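Local coordinates for hypothetical protein UNP Q5LQD5_SILPO (Silicibacter pomeroyi, PDB 2IMH), which is of unknown function and belongs to the DUF1028 family, at residues A[172-176]-A[212-216]. Sequence-based numbering, arbitrary orientation.
Sequences HPDRP and VPVLS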
ATOM      1  N   HIS A 172      -4.058   4.500  10.801  1.00 15.92           N
ATOM      2  CA  HIS A 172      -5.319   4.704  11.500  1.00 16.56           C
ATOM      3  C   HIS A 172      -5.047   5.718  12.609  1.00 17.03           C
ATOM      4  O   HIS A 172      -3.983   5.671  13.218  1.00 16.86           O
ATOM      5  CB  HIS A 172      -5.780   3.408  12.132  1.00 17.40           C
ATOM      6  CG  HIS A 172      -7.107   3.523  12.809  1.00 18.00           C
ATOM      7  ND1 HIS A 172      -7.242   3.959  14.111  1.00 19.56           N
ATOM      8  CD2 HIS A 172      -8.364   3.315  12.347  1.00 20.81           C
ATOM      9  CE1 HIS A 172      -8.526   3.993  14.430  1.00 20.25           C
ATOM     10  NE2 HIS A 172      -9.227   3.597  13.379  1.00 21.39           N
ATOM     11  N   PRO A 173      -5.999   6.624  12.893  1.00 17.65           N
ATOM     12  CA  PRO A 173      -5.694   7.693  13.858  1.00 17.59           C
ATOM     13  C   PRO A 173      -5.405   7.235  15.293  1.00 16.90           C
ATOM     14  O   PRO A 173      -4.807   7.999  16.051  1.00 16.93           O
ATOM     15  CB  PRO A 173      -6.966   8.548  13.853  1.00 17.55           C
ATOM     16  CG  PRO A 173      -8.037   7.646  13.370  1.00 20.55           C
ATOM     17  CD  PRO A 173      -7.368   6.745  12.362  1.00 18.24           C
ATOM     18  N   ASP A 174      -5.845   6.029  15.667  1.00 16.73           N
ATOM     19  CA  ASP A 174      -5.645   5.524  17.031  1.00 16.53           C
ATOM     20  C   ASP A 174      -4.429   4.609  17.135  1.00 16.98           C
ATOM     21  O   ASP A 174      -4.196   3.995  18.183  1.00 17.00           O
ATOM     22  CB  ASP A 174      -6.887   4.753  17.507  1.00 17.22           C
ATOM     23  CG  ASP A 174      -8.131   5.620  17.566  1.00 17.73           C
ATOM     24  OD1 ASP A 174      -8.005   6.861  17.690  1.00 19.53           O
ATOM     25  OD2 ASP A 174      -9.239   5.040  17.481  1.00 19.69           O
ATOM     26  N   ARG A 175      -3.666   4.511  16.046  1.00 16.07           N
ATOM     27  CA  ARG A 175      -2.558   3.567  15.977  1.00 16.33           C
ATOM     28  C   ARG A 175      -1.337   4.261  15.417  1.00 16.15           C
ATOM     29  O   ARG A 175      -1.471   5.163  14.587  1.00 16.04           O
ATOM     30  CB  ARG A 175      -2.891   2.403  15.038  1.00 16.52           C
ATOM     31  CG  ARG A 175      -4.210   1.682  15.337  1.00 19.29           C
ATOM     32  CD  ARG A 175      -4.539   0.744  14.189  1.00 25.46           C
ATOM     33  NE  ARG A 175      -5.981   0.525  14.006  1.00 28.60           N
ATOM     34  CZ  ARG A 175      -6.509  -0.104  12.954  1.00 29.73           C
ATOM     35  NH1 ARG A 175      -7.829  -0.256  12.864  1.00 31.76           N
ATOM     36  NH2 ARG A 175      -5.721  -0.585  11.993  1.00 28.76           N
ATOM     37  N   PRO A 176      -0.137   3.805  15.818  1.00 16.64           N
ATOM     38  CA  PRO A 176       1.040   4.291  15.109  1.00 16.49           C
ATOM     39  C   PRO A 176       1.056   3.673  13.704  1.00 16.87           C
ATOM     40  O   PRO A 176       0.399   2.668  13.474  1.00 16.50           O
ATOM     41  CB  PRO A 176       2.206   3.770  15.957  1.00 17.33           C
ATOM     42  CG  PRO A 176       1.667   2.582  16.676  1.00 17.75           C
ATOM     43  CD  PRO A 176       0.196   2.831  16.878  1.00 16.71           C
ATOM     44  N   VAL A 212       2.512   4.159  22.645  1.00 16.15           N
ATOM     45  CA  VAL A 212       3.245   5.274  22.041  1.00 15.58           C
ATOM     46  C   VAL A 212       2.291   6.319  21.411  1.00 15.11           C
ATOM     47  O   VAL A 212       1.139   5.991  21.059  1.00 15.01           O
ATOM     48  CB  VAL A 212       4.273   4.766  20.997  1.00 15.39           C
ATOM     49  CG1 VAL A 212       5.099   3.639  21.614  1.00 16.27           C
ATOM     50  CG2 VAL A 212       3.573   4.266  19.719  1.00 16.66           C
ATOM     51  N   PRO A 213       2.760   7.570  21.259  1.00 15.20           N
ATOM     52  CA  PRO A 213       1.897   8.603  20.633  1.00 15.26           C
ATOM     53  C   PRO A 213       1.203   8.185  19.340  1.00 15.49           C
ATOM     54  O   PRO A 213       1.807   7.537  18.464  1.00 14.81           O
ATOM     55  CB  PRO A 213       2.867   9.744  20.351  1.00 15.19           C
ATOM     56  CG  PRO A 213       3.859   9.653  21.488  1.00 16.18           C
ATOM     57  CD  PRO A 213       4.039   8.143  21.729  1.00 14.77           C
ATOM     58  N   VAL A 214      -0.068   8.563  19.247  1.00 15.33           N
ATOM     59  CA  VAL A 214      -0.893   8.345  18.047  1.00 15.61           C
ATOM     60  C   VAL A 214      -1.663   9.638  17.754  1.00 16.06           C
ATOM     61  O   VAL A 214      -1.712  10.548  18.598  1.00 15.19           O
ATOM     62  CB  VAL A 214      -1.866   7.154  18.211  1.00 15.60           C
ATOM     63  CG1 VAL A 214      -1.081   5.851  18.394  1.00 15.32           C
ATOM     64  CG2 VAL A 214      -2.816   7.371  19.404  1.00 17.99           C
ATOM     65  N   LEU A 215      -2.239   9.734  16.561  1.00 15.83           N
ATOM     66  CA  LEU A 215      -2.875  10.980  16.137  1.00 17.46           C
ATOM     67  C   LEU A 215      -3.937  11.449  17.117  1.00 18.16           C
ATOM     68  O   LEU A 215      -4.040  12.651  17.388  1.00 18.50           O
ATOM     69  CB  LEU A 215      -3.477  10.836  14.740  1.00 17.54           C
ATOM     70  CG  LEU A 215      -3.886  12.127  14.031  1.00 19.60           C
ATOM     71  CD1 LEU A 215      -2.650  12.962  13.693  1.00 21.10           C
ATOM     72  CD2 LEU A 215      -4.662  11.768  12.751  1.00 20.17           C
ATOM     73  N   SER A 216      -4.701  10.503  17.658  1.00 18.57           N
ATOM     74  CA  SER A 216      -5.761  10.820  18.622  1.00 18.98           C
ATOM     75  C   SER A 216      -5.272  10.953  20.065  1.00 19.21           C
ATOM     76  O   SER A 216      -6.073  11.231  20.971  1.00 20.22           O
ATOM     77  CB  SER A 216      -6.857   9.753  18.556  1.00 18.95           C
ATOM     78  OG  SER A 216      -6.325   8.498  18.951  1.00 18.45           O
TER
HETATM   79  O   HOH W   1      -0.847   7.907  14.709  1.00 24.68           O
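Val214 packs its side chain against the backbone of residues 173-176, with Pro176 beside it and Pro173 meeting Leu215 and Ser216. CG1 of Val214 lies against the Arg175-Pro176 peptide, 3.4 Å from Pro176 N, and also touches CD of the Pro176 ring. It reaches this peptide because it stands anti to its own carbonyl carbon (chi1 -63°). CG1 also comes closest to Asp174 O, and CG2 lies alongside the same carbonyl a little farther off. An alanine in place of Val214 would probably leave a gap over this peptide and deprive the Pro176 ring of one of its two apolar neighbours here. The other is Val212, whose CG2 sits 4.0 Å from Pro176 CG, the two side chains crossing at about a right angle.

Pro173 contributes mainly its carbonyl group. Its O accepts a hydrogen bond from Ser216 N at 3.0 Å, with the donor tilted 27° from the carbonyl plane. Leu215 CB lies against the same oxygen, and Leu215 CD2 loosely touches Pro173 CB. Next to this bond, Ser216 OG donates to Asp174 OD1 at 2.7 Å, on the anti side of the carboxylate. Ser216 thus grips two successive residues of the turn. A water bridges Arg175 O and Leu215 N.

His172 to Arg175 form a type I beta turn, closed by Arg175 N bonding to His172 O. The turn is the hairpin connection between strands 165-172 and 175-182, the latter at the border of the six-stranded antiparallel sheet. Leu37 touches both Pro173 and Leu215. The contact lays the loop that follows helix 203-209 across this hairpin end, at the protein surface.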